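PDB 4OIF: beta-galactosidase, which probably hydrolyses terminal non-reducing beta-D-galactose residues of beta-D-galactosides, as a zinc-containing homotrimeric member of glycoside hydrolase family 42. Local coordinates for residues 30-33 against 34-38; 53-56 against 57-61; 74-77 against 78-81. All coordinates share one frame; numbering follows the deposited sequence.

Contact 1: 30-33 against 34-38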
loop_
_atom_site.group_PDB
_atom_site.type_symbol
_atom_site.label_atom_id
_atom_site.label_comp_id
_atom_site.label_asym_id
_atom_site.label_seq_id
_atom_site.Cartn_x
_atom_site.Cartn_y
_atom_site.Cartn_z
ATOM N N PRO A 30 45.022 11.520 -6.072
ATOM C CA PRO A 30 45.545 12.230 -7.245
ATOM C C PRO A 30 45.701 11.314 -8.460
ATOM O O PRO A 30 45.652 11.800 -9.591
ATOM C CB PRO A 30 46.904 12.770 -6.765
ATOM C CG PRO A 30 47.222 12.011 -5.514
ATOM C CD PRO A 30 45.904 11.654 -4.900
ATOM N N ASP A 31 45.854 10.013 -8.232
ATOM C CA ASP A 31 45.930 9.074 -9.343
ATOM C C ASP A 31 44.620 9.057 -10.137
ATOM O O ASP A 31 44.634 9.096 -11.368
ATOM C CB ASP A 31 46.275 7.677 -8.841
ATOM C CG ASP A 31 45.265 7.146 -7.866
ATOM O OD1 ASP A 31 44.764 7.936 -7.047
ATOM O OD2 ASP A 31 44.951 5.940 -7.934
ATOM N N ILE A 32 43.495 9.021 -9.429
ATOM C CA ILE A 32 42.170 9.020 -10.045
ATOM C C ILE A 32 41.904 10.335 -10.788
ATOM O O ILE A 32 41.322 10.339 -11.879
ATOM C CB ILE A 32 41.066 8.781 -8.988
ATOM C CG1 ILE A 32 41.242 7.405 -8.339
ATOM C CG2 ILE A 32 39.669 8.895 -9.607
ATOM C CD1 ILE A 32 40.926 6.257 -9.280
ATOM N N LEU A 33 42.351 11.445 -10.202
ATOM C CA LEU A 33 42.126 12.765 -10.792
ATOM C C LEU A 33 42.976 12.921 -12.043
ATOM O O LEU A 33 42.563 13.557 -13.014
ATOM C CB LEU A 33 42.434 13.887 -9.786
ATOM C CG LEU A 33 41.603 13.880 -8.494
ATOM C CD1 LEU A 33 42.009 15.008 -7.571
ATOM C CD2 LEU A 33 40.103 13.922 -8.774
ATOM N N GLN A 34 44.157 12.317 -12.022
ATOM C CA GLN A 34 45.017 12.325 -13.192
ATOM C C GLN A 34 44.417 11.453 -14.293
ATOM O O GLN A 34 44.405 11.829 -15.464
ATOM C CB GLN A 34 46.415 11.846 -12.821
ATOM C CG GLN A 34 47.484 12.156 -13.844
ATOM C CD GLN A 34 48.879 12.024 -13.248
ATOM O OE1 GLN A 34 49.050 12.057 -12.023
ATOM N NE2 GLN A 34 49.883 11.877 -14.108
ATOM N N ALA A 35 43.896 10.298 -13.903
ATOM C CA ALA A 35 43.338 9.375 -14.873
ATOM C C ALA A 35 42.111 9.997 -15.527
ATOM O O ALA A 35 41.881 9.829 -16.724
ATOM C CB ALA A 35 42.992 8.046 -14.208
ATOM N N ASP A 36 41.342 10.728 -14.726
ATOM C CA ASP A 36 40.166 11.450 -15.191
ATOM C C ASP A 36 40.438 12.284 -16.446
ATOM O O ASP A 36 39.644 12.270 -17.383
ATOM C CB ASP A 36 39.633 12.365 -14.077
ATOM C CG ASP A 36 38.730 11.628 -13.097
ATOM O OD1 ASP A 36 38.186 10.567 -13.476
ATOM O OD2 ASP A 36 38.564 12.113 -11.952
ATOM N N LEU A 37 41.558 13.002 -16.462
ATOM C CA LEU A 37 41.854 13.914 -17.560
ATOM C C LEU A 37 42.157 13.142 -18.854
ATOM O O LEU A 37 41.619 13.453 -19.934
ATOM C CB LEU A 37 43.011 14.835 -17.170
ATOM C CG LEU A 37 42.773 15.769 -15.967
ATOM C CD1 LEU A 37 44.017 16.589 -15.574
ATOM C CD2 LEU A 37 41.585 16.690 -16.225
ATOM N N GLU A 38 42.995 12.119 -18.728
ATOM C CA GLU A 38 43.335 11.233 -19.836
ATOM C C GLU A 38 42.082 10.587 -20.411
ATOM O O GLU A 38 41.877 10.558 -21.631
ATOM C CB GLU A 38 44.329 10.160 -19.372
ATOM C CG GLU A 38 45.639 10.742 -18.831
ATOM C CD GLU A 38 46.358 9.836 -17.847
ATOM O OE1 GLU A 38 45.860 8.723 -17.564
ATOM O OE2 GLU A 38 47.423 10.255 -17.338
#

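Contact 2: 53-56 against 57-61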
loop_
_atom_site.group_PDB
_atom_site.type_symbol
_atom_site.label_atom_id
_atom_site.label_comp_id
_atom_site.label_asym_id
_atom_site.label_seq_id
_atom_site.Cartn_x
_atom_site.Cartn_y
_atom_site.Cartn_z
ATOM N N PHE A 53 27.296 19.285 -5.480
ATOM C CA PHE A 53 27.132 18.956 -4.078
ATOM C C PHE A 53 28.428 19.164 -3.317
ATOM O O PHE A 53 28.760 18.394 -2.413
ATOM C CB PHE A 53 26.629 17.522 -3.935
ATOM C CG PHE A 53 25.337 17.279 -4.656
ATOM C CD1 PHE A 53 24.144 17.773 -4.145
ATOM C CD2 PHE A 53 25.314 16.594 -5.853
ATOM C CE1 PHE A 53 22.942 17.572 -4.805
ATOM C CE2 PHE A 53 24.115 16.387 -6.522
ATOM C CZ PHE A 53 22.927 16.885 -5.998
ATOM N N ALA A 54 29.138 20.238 -3.657
ATOM C CA ALA A 54 30.491 20.453 -3.146
ATOM C C ALA A 54 30.600 21.457 -1.992
ATOM O O ALA A 54 31.710 21.874 -1.643
ATOM C CB ALA A 54 31.384 20.885 -4.279
ATOM N N TRP A 55 29.472 21.817 -1.383
ATOM C CA TRP A 55 29.479 22.811 -0.312
ATOM C C TRP A 55 30.393 22.390 0.841
ATOM O O TRP A 55 31.247 23.156 1.303
ATOM C CB TRP A 55 28.058 23.059 0.206
ATOM C CG TRP A 55 27.907 24.378 0.946
ATOM C CD1 TRP A 55 28.887 25.074 1.595
ATOM C CD2 TRP A 55 26.707 25.152 1.094
ATOM N NE1 TRP A 55 28.372 26.225 2.147
ATOM C CE2 TRP A 55 27.039 26.301 1.848
ATOM C CE3 TRP A 55 25.385 24.983 0.665
ATOM C CZ2 TRP A 55 26.100 27.274 2.179
ATOM C CZ3 TRP A 55 24.455 25.957 0.993
ATOM C CH2 TRP A 55 24.818 27.088 1.742
ATOM N N SER A 56 30.214 21.158 1.289
ATOM C CA SER A 56 30.992 20.639 2.392
ATOM C C SER A 56 32.478 20.560 2.028
ATOM O O SER A 56 33.332 20.596 2.906
ATOM C CB SER A 56 30.446 19.271 2.805
ATOM O OG SER A 56 31.382 18.546 3.566
ATOM N N ALA A 57 32.789 20.466 0.737
ATOM C CA ALA A 57 34.182 20.447 0.299
ATOM C C ALA A 57 34.731 21.858 0.172
ATOM O O ALA A 57 35.934 22.076 0.292
ATOM C CB ALA A 57 34.320 19.712 -1.028
ATOM N N LEU A 58 33.840 22.807 -0.099
ATOM C CA LEU A 58 34.217 24.201 -0.262
ATOM C C LEU A 58 34.281 24.912 1.089
ATOM O O LEU A 58 35.121 25.782 1.309
ATOM C CB LEU A 58 33.223 24.913 -1.178
ATOM C CG LEU A 58 33.274 24.453 -2.630
ATOM C CD1 LEU A 58 32.103 25.015 -3.414
ATOM C CD2 LEU A 58 34.590 24.917 -3.220
ATOM N N GLU A 59 33.380 24.545 1.991
ATOM C CA GLU A 59 33.342 25.161 3.308
ATOM C C GLU A 59 33.150 24.056 4.342
ATOM O O GLU A 59 32.052 23.846 4.852
ATOM C CB GLU A 59 32.225 26.212 3.374
ATOM C CG GLU A 59 32.250 27.119 4.599
ATOM C CD GLU A 59 31.147 28.184 4.579
ATOM O OE1 GLU A 59 30.288 28.141 3.674
ATOM O OE2 GLU A 59 31.142 29.059 5.475
ATOM N N PRO A 60 34.228 23.323 4.633
ATOM C CA PRO A 60 34.173 22.157 5.514
ATOM C C PRO A 60 33.634 22.505 6.901
ATOM O O PRO A 60 32.870 21.739 7.487
ATOM C CB PRO A 60 35.634 21.699 5.570
ATOM C CG PRO A 60 36.416 22.837 5.088
ATOM C CD PRO A 60 35.577 23.515 4.088
ATOM N N GLU A 61 34.025 23.667 7.407
ATOM C CA GLU A 61 33.396 24.238 8.586
ATOM C C GLU A 61 33.022 25.679 8.273
ATOM O O GLU A 61 33.536 26.242 7.306
ATOM C CB GLU A 61 34.334 24.146 9.790
ATOM C CG GLU A 61 34.634 22.710 10.169
ATOM C CD GLU A 61 35.895 22.569 10.973
ATOM O OE1 GLU A 61 36.553 23.605 11.234
ATOM O OE2 GLU A 61 36.224 21.417 11.338
HETATM O O HOH W 1 30.709 18.522 -0.540
HETATM O O HOH W 2 31.270 19.980 6.237
#

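Contact 3: 74-77 against 78-81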
loop_
_atom_site.group_PDB
_atom_site.type_symbol
_atom_site.label_atom_id
_atom_site.label_comp_id
_atom_site.label_asym_id
_atom_site.label_seq_id
_atom_site.Cartn_x
_atom_site.Cartn_y
_atom_site.Cartn_z
ATOM N N PHE A 74 39.580 23.698 -12.312
ATOM C CA PHE A 74 39.315 24.651 -13.401
ATOM C C PHE A 74 40.492 24.726 -14.341
ATOM O O PHE A 74 40.339 24.654 -15.580
ATOM C CB PHE A 74 39.021 26.054 -12.872
ATOM C CG PHE A 74 37.554 26.353 -12.706
ATOM C CD1 PHE A 74 36.873 25.952 -11.562
ATOM C CD2 PHE A 74 36.864 27.055 -13.681
ATOM C CE1 PHE A 74 35.530 26.230 -11.401
ATOM C CE2 PHE A 74 35.519 27.336 -13.525
ATOM C CZ PHE A 74 34.850 26.922 -12.375
ATOM N N ASP A 75 41.677 24.852 -13.743
ATOM C CA ASP A 75 42.888 24.935 -14.547
ATOM C C ASP A 75 43.105 23.656 -15.352
ATOM O O ASP A 75 43.379 23.724 -16.538
ATOM C CB ASP A 75 44.105 25.243 -13.677
ATOM C CG ASP A 75 44.157 26.705 -13.257
ATOM O OD1 ASP A 75 43.363 27.507 -13.807
ATOM O OD2 ASP A 75 44.987 27.056 -12.385
ATOM N N ASP A 76 42.955 22.504 -14.709
ATOM C CA ASP A 76 43.200 21.204 -15.337
ATOM C C ASP A 76 42.245 20.921 -16.486
ATOM O O ASP A 76 42.643 20.398 -17.528
ATOM C CB ASP A 76 43.079 20.069 -14.311
ATOM C CG ASP A 76 44.279 19.972 -13.414
ATOM O OD1 ASP A 76 45.287 20.628 -13.719
ATOM O OD2 ASP A 76 44.230 19.226 -12.419
ATOM N N ILE A 77 40.971 21.228 -16.283
ATOM C CA ILE A 77 39.995 20.963 -17.318
ATOM C C ILE A 77 40.277 21.898 -18.470
ATOM O O ILE A 77 40.217 21.480 -19.636
ATOM C CB ILE A 77 38.568 21.122 -16.791
ATOM C CG1 ILE A 77 38.213 19.903 -15.942
ATOM C CG2 ILE A 77 37.559 21.310 -17.932
ATOM C CD1 ILE A 77 36.955 20.083 -15.165
ATOM N N TYR A 78 40.619 23.148 -18.147
ATOM C CA TYR A 78 40.975 24.109 -19.189
ATOM C C TYR A 78 42.188 23.618 -20.012
ATOM O O TYR A 78 42.214 23.720 -21.238
ATOM C CB TYR A 78 41.257 25.483 -18.561
ATOM C CG TYR A 78 41.469 26.611 -19.557
ATOM C CD1 TYR A 78 40.530 26.875 -20.549
ATOM C CD2 TYR A 78 42.592 27.428 -19.489
ATOM C CE1 TYR A 78 40.715 27.902 -21.453
ATOM C CE2 TYR A 78 42.783 28.463 -20.393
ATOM C CZ TYR A 78 41.840 28.687 -21.373
ATOM O OH TYR A 78 42.004 29.705 -22.279
ATOM N N ARG A 79 43.167 23.048 -19.323
ATOM C CA ARG A 79 44.412 22.598 -19.940
ATOM C C ARG A 79 44.167 21.589 -21.056
ATOM O O ARG A 79 44.788 21.657 -22.110
ATOM C CB ARG A 79 45.333 21.993 -18.875
ATOM C CG ARG A 79 46.768 21.784 -19.313
ATOM C CD ARG A 79 47.654 21.339 -18.140
ATOM N NE ARG A 79 47.667 19.889 -17.979
ATOM C CZ ARG A 79 47.217 19.246 -16.914
ATOM N NH1 ARG A 79 46.730 19.913 -15.888
ATOM N NH2 ARG A 79 47.267 17.927 -16.874
ATOM N N ILE A 80 43.259 20.648 -20.816
ATOM C CA ILE A 80 42.948 19.626 -21.814
ATOM C C ILE A 80 41.871 20.090 -22.797
ATOM O O ILE A 80 41.289 19.281 -23.515
ATOM C CB ILE A 80 42.483 18.308 -21.161
ATOM C CG1 ILE A 80 41.170 18.515 -20.406
ATOM C CG2 ILE A 80 43.558 17.762 -20.228
ATOM C CD1 ILE A 80 40.595 17.254 -19.849
ATOM N N GLY A 81 41.592 21.387 -22.820
ATOM C CA GLY A 81 40.695 21.942 -23.818
ATOM C C GLY A 81 39.224 21.872 -23.462
ATOM O O GLY A 81 38.375 21.937 -24.343
#

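Contact 1: 30-33 against 34-38
The side chain of D36 folds back over the preceding turn of its own helix and meets I32 and L33. Its CG lies beside the backbone N and opposite the carbonyl carbon (chi1 -83°), a torsion that lays the carboxylate along the helix toward the N-terminal end. There OD2 rests against two methyl groups, CG2 of I32 at 4.1 Å and CD2 of L33 at 4.0 Å, so a buried acid is flanked by branched aliphatic carbons. The same oxygen is 3.3 Å from I32 O; both are acceptors and no bond joins them. The polar demand of the carboxylate is met from outside the helix: OD1 takes the indole N-H of W362 and a salt bridge from R363, and OD2 is hydrogen-bonded to the hydroxyl of Y21. The positive charge of R363 would be expected to help keep D36 ionised despite its burial. I32 also packs on R363 and on W26, while L33 touches P23.

Beneath these side chains run three successive i to i+4 bonds. Q34 N is bonded to P30 O, A35 N to D31 O and D36 N to I32 O, the last at 2.9 Å. On the outer surface Q34 continues as an extended chain, its CB 3.3 Å from P30 O, and A35 sets its methyl against D31 O. Farther along, CG of L37 comes to 3.7 Å from L33 O, and its side chain reaches helix 68-79. P30 starts the first turn of an alpha-helix that has one polar, solvent-facing side and one side turned to the protein; helix 30-42 is the connection between parallel strands 16-21 and 47-50, a beta-alpha-beta crossover of the TIM barrel.

Contact 2: 53-56 against 57-61
Helix 55-58 is a single short turn following strand 47-50 of the TIM barrel, and its W55 and E59 reach each other across that turn. The two side chains run side by side, both with CG opposite the backbone N (chi1 -160° and -169°). Indole NE1 of W55 is hydrogen-bonded to OE1 of E59 at 3.1 Å and nearly straight, 170° at the hydrogen. The oxygen sits in the ring plane and accepts on its anti side, with NE1 somewhat out of the carboxylate plane; CB of E59 also lies at the ring edge, 3.9 Å from W55 CD1. OE2 takes the backbone N-H of G63, so both carboxylate oxygens are hydrogen-bonded. A54 is the N-cap residue: its carbonyl O receives L58 N at 2.8 Å, and its methyl packs on L58 CD1. E59 leaves helical geometry while its N still bonds to W55 O. This part of the barrel domain faces another subunit of the trimer, where OG of S197 of the neighbouring chain accepts the S56 N-H and W196 of that chain meets the ring of F53. P60 CA makes a C-H...O contact of 3.2 Å to S56 O, and a water links S56 OG to P60 O.

Contact 3: 74-77 against 78-81
OD1 of D76 and NH1 of R79 form a salt bridge of 2.7 Å between residues three apart on the helix. R79 was modelled in two conformers, so the bridge is established for this one alone and may be only partly occupied. In it CG stands opposite the backbone N and the chain bends at chi3 (88°), which turns the guanidinium back alongside D76. The carboxylate oxygen arrives at the guanidinium edge, in its plane, although the two flat groups are almost perpendicular, 87° apart. The other oxygen, OD2, is engaged by the amine of K72 in a second salt bridge one turn earlier, so each oxygen of D76 has a cationic partner, which would be expected to stabilise its negative charge. CB of D76, the guanidinium end of R79 (NH2) and the side chain of I80 lie against L37 of helix 30-42.

The backbone is helical through R79. Y78 N bonds to F74 O at 3.0 Å and R79 N to D75 O at 2.9 Å, while I80 N reaches D76 O only weakly, at 3.4 Å, where the helix gives out. I80 sets CG1 3.2 Å from I77 O, with that carbon placed between its own backbone N and carbonyl carbon (chi1 64°). F74 meets H147 edge-to-face, and D75 directs OD1 to the same histidine.

G81 has positive phi and turns the chain away from the helix, its N bonded to Y78 O at 2.9 Å; the N of G82 pairs with I77 O. Together these bonds form a Schellman motif, with G81 as its C-prime residue, which ends helix 68-79 of the TIM barrel just before strand 83-87.

All three contacts lie in the TIM-barrel domain and follow one another along the chain. Contacts 1 and 3 touch, with centres 12 Å apart: L37 of 34-38 packs on D76, R79 and I80, its CD1 3.8 Å from D76 CB and 3.7 Å from R79 NH2 and its CD2 3.8 Å from I80 CD1, which joins the neighbouring helices 30-42 and 68-79. Contact 2 stands apart, with nearest atoms about 11 Å from contact 1 and about 8 Å from contact 3. It is also the one at the predicted substrate site: the F53 side chain touches R119 and N157, predicted substrate-binding residues, while the W55 side chain is about 10 and 11 Å from theirs.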